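Local coordinates for DUF2019 domain-containing protein (Rhodopseudomonas palustris, PDB 2I9C), which is of unknown function but folds as a small all-helical domain of the DUF2019 family, which is grouped with the TPR-like helical repeat proteins, at residues M9-L14 against G56-A61; V15-K20 against A45-E50; S64-P69 against Q76-T81. All coordinates share one frame; numbering follows the deposited sequence.

Contact 1: residues M9-L14 against G56-A61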
loop_
_atom_site.group_PDB
_atom_site.type_symbol
_atom_site.label_atom_id
_atom_site.label_comp_id
_atom_site.label_asym_id
_atom_site.label_seq_id
_atom_site.Cartn_x
_atom_site.Cartn_y
_atom_site.Cartn_z
HETATM N N MSE A 9 -1.041 18.424 5.375
HETATM C CA MSE A 9 0.258 17.776 5.303
HETATM C C MSE A 9 0.830 17.836 3.910
HETATM O O MSE A 9 0.078 17.752 2.937
HETATM C CB MSE A 9 0.137 16.330 5.757
HETATM C CG MSE A 9 0.250 16.188 7.260
HETATM SE SE MSE A 9 0.244 14.280 7.812
HETATM C CE MSE A 9 1.561 13.631 6.780
ATOM N N THR A 10 2.150 18.001 3.811
ATOM C CA THR A 10 2.811 17.997 2.507
ATOM C C THR A 10 2.784 16.585 1.941
ATOM O O THR A 10 2.709 15.625 2.664
ATOM C CB THR A 10 4.280 18.505 2.511
ATOM O OG1 THR A 10 5.111 17.607 3.233
ATOM C CG2 THR A 10 4.417 19.944 3.070
ATOM N N THR A 11 2.808 16.480 0.627
ATOM C CA THR A 11 2.875 15.192 -0.057
ATOM C C THR A 11 4.072 14.337 0.390
ATOM O O THR A 11 3.902 13.143 0.654
ATOM C CB THR A 11 2.812 15.425 -1.599
ATOM O OG1 THR A 11 1.481 15.906 -1.903
ATOM C CG2 THR A 11 3.150 14.146 -2.362
ATOM N N GLN A 12 5.253 14.928 0.565
ATOM C CA GLN A 12 6.383 14.159 1.092
ATOM C C GLN A 12 6.178 13.611 2.480
ATOM O O GLN A 12 6.624 12.480 2.791
ATOM C CB GLN A 12 7.702 14.954 1.102
ATOM C CG GLN A 12 8.393 15.033 -0.206
ATOM C CD GLN A 12 8.754 13.665 -0.815
ATOM O OE1 GLN A 12 9.110 12.706 -0.124
ATOM N NE2 GLN A 12 8.655 13.587 -2.137
ATOM N N ASP A 13 5.571 14.432 3.338
ATOM C CA ASP A 13 5.256 14.003 4.714
ATOM C C ASP A 13 4.244 12.858 4.725
ATOM O O ASP A 13 4.359 11.949 5.545
ATOM C CB ASP A 13 4.701 15.163 5.574
ATOM C CG ASP A 13 5.803 16.098 6.112
ATOM O OD1 ASP A 13 7.007 15.734 6.045
ATOM O OD2 ASP A 13 5.459 17.218 6.609
ATOM N N LEU A 14 3.252 12.929 3.837
ATOM C CA LEU A 14 2.290 11.816 3.628
ATOM C C LEU A 14 2.978 10.491 3.218
ATOM O O LEU A 14 2.637 9.399 3.741
ATOM C CB LEU A 14 1.209 12.228 2.607
ATOM C CG LEU A 14 0.206 13.289 3.135
ATOM C CD1 LEU A 14 -0.536 13.897 2.010
ATOM C CD2 LEU A 14 -0.786 12.676 4.161
ATOM N N GLY A 56 -3.211 15.709 -9.935
ATOM C CA GLY A 56 -2.383 14.746 -10.658
ATOM C C GLY A 56 -2.551 13.306 -10.173
ATOM O O GLY A 56 -2.059 12.378 -10.829
ATOM N N ASP A 57 -3.293 13.124 -9.065
ATOM C CA ASP A 57 -3.342 11.878 -8.308
ATOM C C ASP A 57 -1.955 11.554 -7.712
ATOM O O ASP A 57 -1.107 10.909 -8.366
ATOM C CB ASP A 57 -3.881 10.730 -9.178
ATOM C CG ASP A 57 -4.291 9.535 -8.370
ATOM O OD1 ASP A 57 -3.751 9.335 -7.275
ATOM O OD2 ASP A 57 -5.144 8.770 -8.863
ATOM N N GLN A 58 -1.724 12.022 -6.480
ATOM C CA GLN A 58 -0.376 11.950 -5.897
ATOM C C GLN A 58 -0.117 10.575 -5.273
ATOM O O GLN A 58 0.912 10.364 -4.690
ATOM C CB GLN A 58 -0.129 13.062 -4.860
ATOM C CG GLN A 58 0.062 14.452 -5.458
ATOM C CD GLN A 58 1.177 14.481 -6.474
ATOM O OE1 GLN A 58 2.324 14.037 -6.203
ATOM N NE2 GLN A 58 0.857 14.989 -7.670
ATOM N N ARG A 59 -1.027 9.612 -5.458
ATOM C CA ARG A 59 -0.655 8.214 -5.150
ATOM C C ARG A 59 0.610 7.789 -5.915
ATOM O O ARG A 59 1.312 6.864 -5.506
ATOM C CB ARG A 59 -1.815 7.248 -5.455
ATOM C CG ARG A 59 -2.970 7.342 -4.473
ATOM C CD ARG A 59 -4.148 6.417 -4.866
ATOM N NE ARG A 59 -4.766 6.766 -6.158
ATOM C CZ ARG A 59 -5.795 6.108 -6.702
ATOM N NH1 ARG A 59 -6.355 5.125 -6.044
ATOM N NH2 ARG A 59 -6.288 6.461 -7.874
ATOM N N THR A 60 0.868 8.436 -7.048
ATOM C CA THR A 60 2.086 8.256 -7.809
ATOM C C THR A 60 3.349 8.416 -6.932
ATOM O O THR A 60 4.372 7.757 -7.149
ATOM C CB THR A 60 2.117 9.259 -9.006
ATOM O OG1 THR A 60 1.116 8.858 -9.946
ATOM C CG2 THR A 60 3.422 9.181 -9.726
ATOM N N ALA A 61 3.261 9.248 -5.903
ATOM C CA ALA A 61 4.404 9.445 -5.057
ATOM C C ALA A 61 4.750 8.191 -4.223
ATOM O O ALA A 61 5.887 8.091 -3.741
ATOM C CB ALA A 61 4.171 10.684 -4.141
#
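At the capped start of helix 11-30, the methyl of Thr11 meets Gln58 and Ala61 on the 3-10 turn that follows helix 34-53. Two approaches define the contact: Thr11 CG2 lies 3.9 Å from Gln58 OE1 and 4.0 Å from Ala61 CB. The methyl is placed there by a first torsion that sets CG2 anti to the backbone N and OG1 beside it (chi1 -68°), which turns the hydroxyl to Arg54 NH1, its hydrogen-bond partner. Gln58 bends at chi2 (-56°) and runs across the Thr11 side chain at about a right angle, Gln58 CG 4.1 Å from Thr11 OG1; the bond from its NE2 to Asp55 O limits the turning of the amide and leaves OE1 facing the methyl. On each side the backbone is braced locally. Thr10 is the N-cap of helix 11-30, its OG1 accepting from Asp13 N at 3.2 Å. Asp57 OD1 accepts from Arg59 N at 3.3 Å, an Asx turn, and the same oxygen takes Arg59 NE at 3.0 Å. The second oxygen, Asp57 OD2, receives Arg59 NH2 at 2.8 Å in a nearly straight bond (166°). This side-on salt bridge uses the syn lone pairs of both carboxylate oxygens, with the carboxylate near the guanidinium plane; Arg59 NH2 also bonds Lys123 O. Only 108 Å² is buried between the segments, in keeping with a surface contact. The chemistry implies that the direct touch is van der Waals packing, with polar anchoring through Arg54 and Asp55 in the connection between helix 34-53 and the 3-10 turn.

Contact 2: residues V15-K20 against A45-E50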
loop_
_atom_site.group_PDB
_atom_site.type_symbol
_atom_site.label_atom_id
_atom_site.label_comp_id
_atom_site.label_asym_id
_atom_site.label_seq_id
_atom_site.Cartn_x
_atom_site.Cartn_y
_atom_site.Cartn_z
ATOM N N VAL A 15 3.907 10.566 2.271
ATOM C CA VAL A 15 4.677 9.363 1.887
ATOM C C VAL A 15 5.459 8.778 3.072
ATOM O O VAL A 15 5.453 7.560 3.294
ATOM C CB VAL A 15 5.600 9.603 0.655
ATOM C CG1 VAL A 15 6.398 8.339 0.318
ATOM C CG2 VAL A 15 4.749 9.930 -0.564
ATOM N N ALA A 16 6.135 9.655 3.828
ATOM C CA ALA A 16 6.939 9.210 4.959
ATOM C C ALA A 16 5.976 8.600 5.980
ATOM O O ALA A 16 6.287 7.589 6.583
ATOM C CB ALA A 16 7.763 10.387 5.593
ATOM N N LEU A 17 4.819 9.241 6.216
ATOM C CA LEU A 17 3.901 8.692 7.234
ATOM C C LEU A 17 3.275 7.366 6.748
ATOM O O LEU A 17 3.094 6.439 7.525
ATOM C CB LEU A 17 2.810 9.708 7.603
ATOM C CG LEU A 17 1.850 9.275 8.715
ATOM C CD1 LEU A 17 2.624 9.159 10.103
ATOM C CD2 LEU A 17 0.672 10.315 8.797
ATOM N N PHE A 18 2.951 7.289 5.464
ATOM C CA PHE A 18 2.474 6.034 4.880
ATOM C C PHE A 18 3.481 4.899 5.216
ATOM O O PHE A 18 3.082 3.810 5.638
ATOM C CB PHE A 18 2.321 6.188 3.355
ATOM C CG PHE A 18 1.758 4.947 2.650
ATOM C CD1 PHE A 18 0.412 4.882 2.273
ATOM C CD2 PHE A 18 2.583 3.865 2.367
ATOM C CE1 PHE A 18 -0.092 3.757 1.603
ATOM C CE2 PHE A 18 2.108 2.734 1.717
ATOM C CZ PHE A 18 0.768 2.682 1.329
ATOM N N ALA A 19 4.774 5.122 4.985
ATOM C CA ALA A 19 5.740 4.059 5.262
ATOM C C ALA A 19 5.816 3.708 6.770
ATOM O O ALA A 19 5.909 2.531 7.138
ATOM C CB ALA A 19 7.164 4.433 4.719
ATOM N N LYS A 20 5.792 4.735 7.627
ATOM C CA LYS A 20 5.858 4.515 9.084
ATOM C C LYS A 20 4.665 3.693 9.560
ATOM O O LYS A 20 4.840 2.759 10.326
ATOM C CB LYS A 20 5.969 5.843 9.871
ATOM C CG LYS A 20 6.215 5.682 11.395
ATOM C CD LYS A 20 6.112 7.000 12.161
ATOM C CE LYS A 20 7.059 6.992 13.366
ATOM N NZ LYS A 20 6.339 7.258 14.642
ATOM N N ALA A 45 -5.113 4.138 4.734
ATOM C CA ALA A 45 -6.166 4.406 3.748
ATOM C C ALA A 45 -6.509 5.872 3.636
ATOM O O ALA A 45 -6.707 6.384 2.522
ATOM C CB ALA A 45 -7.479 3.578 4.082
ATOM N N GLU A 46 -6.607 6.557 4.785
ATOM C CA GLU A 46 -6.775 8.005 4.781
ATOM C C GLU A 46 -5.647 8.733 4.078
ATOM O O GLU A 46 -5.884 9.682 3.322
ATOM C CB GLU A 46 -6.900 8.544 6.191
ATOM C CG GLU A 46 -8.129 7.997 6.843
ATOM C CD GLU A 46 -8.384 8.630 8.159
ATOM O OE1 GLU A 46 -8.494 9.874 8.161
ATOM O OE2 GLU A 46 -8.469 7.893 9.173
ATOM N N ILE A 47 -4.419 8.272 4.297
ATOM C CA ILE A 47 -3.265 8.858 3.592
ATOM C C ILE A 47 -3.386 8.693 2.074
ATOM O O ILE A 47 -3.182 9.660 1.339
ATOM C CB ILE A 47 -1.905 8.297 4.104
ATOM C CG1 ILE A 47 -1.669 8.704 5.577
ATOM C CG2 ILE A 47 -0.743 8.827 3.254
ATOM C CD1 ILE A 47 -0.657 7.785 6.314
ATOM N N ALA A 48 -3.728 7.490 1.618
ATOM C CA ALA A 48 -3.852 7.208 0.191
ATOM C C ALA A 48 -4.971 8.013 -0.429
ATOM O O ALA A 48 -4.795 8.525 -1.535
ATOM C CB ALA A 48 -4.076 5.740 -0.056
ATOM N N ASP A 49 -6.104 8.154 0.281
ATOM C CA ASP A 49 -7.236 8.996 -0.194
ATOM C C ASP A 49 -6.879 10.456 -0.311
ATOM O O ASP A 49 -7.284 11.131 -1.259
ATOM C CB ASP A 49 -8.471 8.857 0.703
ATOM C CG ASP A 49 -9.243 7.568 0.426
ATOM O OD1 ASP A 49 -8.828 6.787 -0.478
ATOM O OD2 ASP A 49 -10.224 7.323 1.139
ATOM N N GLU A 50 -6.109 10.954 0.655
ATOM C CA GLU A 50 -5.641 12.335 0.582
ATOM C C GLU A 50 -4.695 12.532 -0.639
ATOM O O GLU A 50 -4.798 13.513 -1.360
ATOM C CB GLU A 50 -4.951 12.758 1.897
ATOM C CG GLU A 50 -4.324 14.166 1.855
ATOM C CD GLU A 50 -5.342 15.296 1.679
ATOM O OE1 GLU A 50 -6.565 15.143 1.981
ATOM O OE2 GLU A 50 -4.925 16.363 1.219
#
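Leu17 and Phe18 both carry CG anti to the backbone N (chi1 -176° and -177°), and between their diverging side chains enters Ile47, whose CG1 lies beside its own backbone N (chi1 -65°). The three residues join helix 11-30 to helix 34-53, consecutive helices of an all-helical fold whose family belongs to the TPR clan. The backbones come nearest at Phe18 and Ile47, with their CA atoms 6.5 Å apart. Ile47 CD1 lies over the junction of Leu17 and Phe18. It reaches Leu17 CG at 3.8 Å and Leu17 CD2 at the same distance, the Leu17 and Ile47 side chains crossing at about a right angle. The other branch, CG2, packs against Phe18 CB at 4.0 Å and sits at the edge of the Phe18 ring, near its plane, rather than over a face. All of these side-chain approaches are apolar, and Phe18 and Ile47 are buried while Leu17 closes the contact nearer the surface. Beyond the two segments the Phe18 side chain touches Leu62, Leu65 and Leu80, and Ile47 touches Leu14. The tightest approach reaches the helix backbone itself: Ile47 CD1 comes to 3.7 Å from Phe18 N.

Contact 3: residues S64-P69 against Q76-T81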
loop_
_atom_site.group_PDB
_atom_site.type_symbol
_atom_site.label_atom_id
_atom_site.label_comp_id
_atom_site.label_asym_id
_atom_site.label_seq_id
_atom_site.Cartn_x
_atom_site.Cartn_y
_atom_site.Cartn_z
ATOM N N SER A 64 7.909 5.451 -4.887
ATOM C CA SER A 64 9.232 5.507 -4.197
ATOM C C SER A 64 9.395 4.447 -3.116
ATOM O O SER A 64 10.513 4.123 -2.708
ATOM C CB SER A 64 9.390 6.841 -3.499
ATOM O OG SER A 64 9.648 7.862 -4.445
ATOM N N LEU A 65 8.278 3.924 -2.628
ATOM C CA LEU A 65 8.312 2.952 -1.580
ATOM C C LEU A 65 8.495 1.510 -2.018
ATOM O O LEU A 65 8.530 0.640 -1.166
ATOM C CB LEU A 65 7.028 3.060 -0.768
ATOM C CG LEU A 65 6.787 4.410 -0.096
ATOM C CD1 LEU A 65 5.472 4.278 0.763
ATOM C CD2 LEU A 65 7.959 4.873 0.798
ATOM N N PHE A 66 8.546 1.241 -3.330
ATOM C CA PHE A 66 8.695 -0.152 -3.831
ATOM C C PHE A 66 10.039 -0.756 -3.410
ATOM O O PHE A 66 10.158 -1.982 -3.407
ATOM C CB PHE A 66 8.620 -0.200 -5.357
ATOM C CG PHE A 66 7.202 -0.121 -5.937
ATOM C CD1 PHE A 66 6.115 0.286 -5.169
ATOM C CD2 PHE A 66 6.989 -0.393 -7.307
ATOM C CE1 PHE A 66 4.862 0.415 -5.742
ATOM C CE2 PHE A 66 5.690 -0.316 -7.882
ATOM C CZ PHE A 66 4.632 0.089 -7.108
ATOM N N GLU A 67 11.056 0.081 -3.150
ATOM C CA GLU A 67 12.359 -0.399 -2.649
ATOM C C GLU A 67 12.475 -0.316 -1.106
ATOM O O GLU A 67 13.467 -0.734 -0.531
ATOM C CB GLU A 67 13.537 0.312 -3.335
ATOM C CG GLU A 67 13.520 0.130 -4.837
ATOM C CD GLU A 67 14.677 0.819 -5.501
ATOM O OE1 GLU A 67 15.550 1.296 -4.771
ATOM O OE2 GLU A 67 14.702 0.901 -6.739
ATOM N N TYR A 68 11.434 0.175 -0.448
ATOM C CA TYR A 68 11.429 0.297 1.033
ATOM C C TYR A 68 11.705 -1.104 1.684
ATOM O O TYR A 68 11.081 -2.066 1.291
ATOM C CB TYR A 68 10.091 0.915 1.533
ATOM C CG TYR A 68 10.185 1.328 2.984
ATOM C CD1 TYR A 68 10.496 2.660 3.326
ATOM C CD2 TYR A 68 10.097 0.374 4.010
ATOM C CE1 TYR A 68 10.684 3.042 4.641
ATOM C CE2 TYR A 68 10.307 0.740 5.349
ATOM C CZ TYR A 68 10.564 2.077 5.642
ATOM O OH TYR A 68 10.722 2.443 6.919
ATOM N N PRO A 69 12.649 -1.198 2.669
ATOM C CA PRO A 69 12.985 -2.507 3.250
ATOM C C PRO A 69 11.918 -3.018 4.251
ATOM O O PRO A 69 12.186 -3.196 5.457
ATOM C CB PRO A 69 14.338 -2.236 3.940
ATOM C CG PRO A 69 14.214 -0.799 4.425
ATOM C CD PRO A 69 13.484 -0.105 3.255
ATOM N N GLN A 76 1.582 -2.852 0.210
ATOM C CA GLN A 76 0.545 -1.844 0.279
ATOM C C GLN A 76 0.764 -0.749 -0.757
ATOM O O GLN A 76 -0.181 -0.256 -1.323
ATOM C CB GLN A 76 0.431 -1.264 1.695
ATOM C CG GLN A 76 -0.225 -2.263 2.689
ATOM C CD GLN A 76 -1.486 -2.882 2.129
ATOM O OE1 GLN A 76 -2.417 -2.178 1.774
ATOM N NE2 GLN A 76 -1.517 -4.208 2.042
ATOM N N ALA A 77 2.016 -0.377 -0.972
ATOM C CA ALA A 77 2.359 0.635 -1.978
ATOM C C ALA A 77 1.997 0.149 -3.400
ATOM O O ALA A 77 1.445 0.919 -4.191
ATOM C CB ALA A 77 3.883 1.034 -1.900
ATOM N N ALA A 78 2.249 -1.122 -3.688
ATOM C CA ALA A 78 1.901 -1.687 -4.975
ATOM C C ALA A 78 0.394 -1.816 -5.117
ATOM O O ALA A 78 -0.179 -1.467 -6.156
ATOM C CB ALA A 78 2.599 -3.045 -5.177
ATOM N N LYS A 79 -0.283 -2.280 -4.064
ATOM C CA LYS A 79 -1.763 -2.339 -4.133
ATOM C C LYS A 79 -2.407 -0.977 -4.382
ATOM O O LYS A 79 -3.340 -0.865 -5.153
ATOM C CB LYS A 79 -2.368 -2.982 -2.879
ATOM C CG LYS A 79 -2.183 -4.486 -2.856
ATOM C CD LYS A 79 -2.468 -5.106 -1.521
ATOM C CE LYS A 79 -3.939 -5.204 -1.198
ATOM N NZ LYS A 79 -4.056 -5.667 0.252
ATOM N N LEU A 80 -1.882 0.054 -3.758
ATOM C CA LEU A 80 -2.487 1.397 -3.839
ATOM C C LEU A 80 -2.000 2.216 -5.036
ATOM O O LEU A 80 -2.442 3.359 -5.238
ATOM C CB LEU A 80 -2.226 2.185 -2.521
ATOM C CG LEU A 80 -3.136 1.703 -1.369
ATOM C CD1 LEU A 80 -2.709 2.263 -0.004
ATOM C CD2 LEU A 80 -4.557 2.125 -1.649
ATOM N N THR A 81 -1.080 1.661 -5.825
ATOM C CA THR A 81 -0.691 2.331 -7.062
ATOM C C THR A 81 -1.164 1.611 -8.322
ATOM O O THR A 81 -0.792 2.017 -9.436
ATOM C CB THR A 81 0.830 2.611 -7.137
ATOM O OG1 THR A 81 1.579 1.409 -6.918
ATOM C CG2 THR A 81 1.234 3.607 -6.090
#
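The short connection ahead of helix 71-79 folds back on that helix, and Leu65, on a 3-10 turn, and Phe66 after it pack on Ala77, Ala78 and Thr81. Leu65 CB meets Ala77 CB at 3.9 Å, where the CA atoms of the two residues are also the nearest pair between the segments. With CG beside its own backbone N (chi1 -79°), Phe66 sends its ring past the alanines: CE1 lies 4.0 Å from Ala77 CB and 4.2 Å from Ala78 CB, and sits closer still, 3.7 Å from Ala78 N, on the Ala77–Ala78 peptide. The ring edge points at polar atoms, with Thr81 OG1 near its plane and 3.3 Å from Phe66 CZ. That hydroxyl donates to Ala77 O at 2.8 Å, with the donor tilted 25° from the carbonyl plane, so the aromatic edge abuts a side-chain to backbone hydrogen bond. Putting an alanine at Phe66 removes the ring, which would probably leave a gap beside the Ala77–Ala78 peptide and the Thr81 hydroxyl without its aromatic neighbour. Around this contact, helix 86-99 supplies Gln92 against Phe66 and Ala78 and Ala89 against Thr81, while from helix 11-30 Val15 and Phe18 pack on Leu65.

Contacts 1 and 2 both use helix 11-30, and contact 2 is nested inside the loop that contact 1 closes; their centres are about 8 Å apart. Ala61 CB touches Val15 CG2 at 3.7 Å, and Leu14 O approaches Ile47 CG2 at 3.5 Å. Contact 3 follows both in the chain, its centre about 11 Å from that of contact 2 and about 13 Å from that of contact 1. Phe18 joins contacts 2 and 3, with CD2 3.3 Å from Leu65 CD1 and CE1 3.4 Å from Leu80 CD1, while Arg59 O, 3.3 Å from Thr81 CG2, links contacts 1 and 3. Packing thus runs from the surface at contact 1 to the more central contact 3.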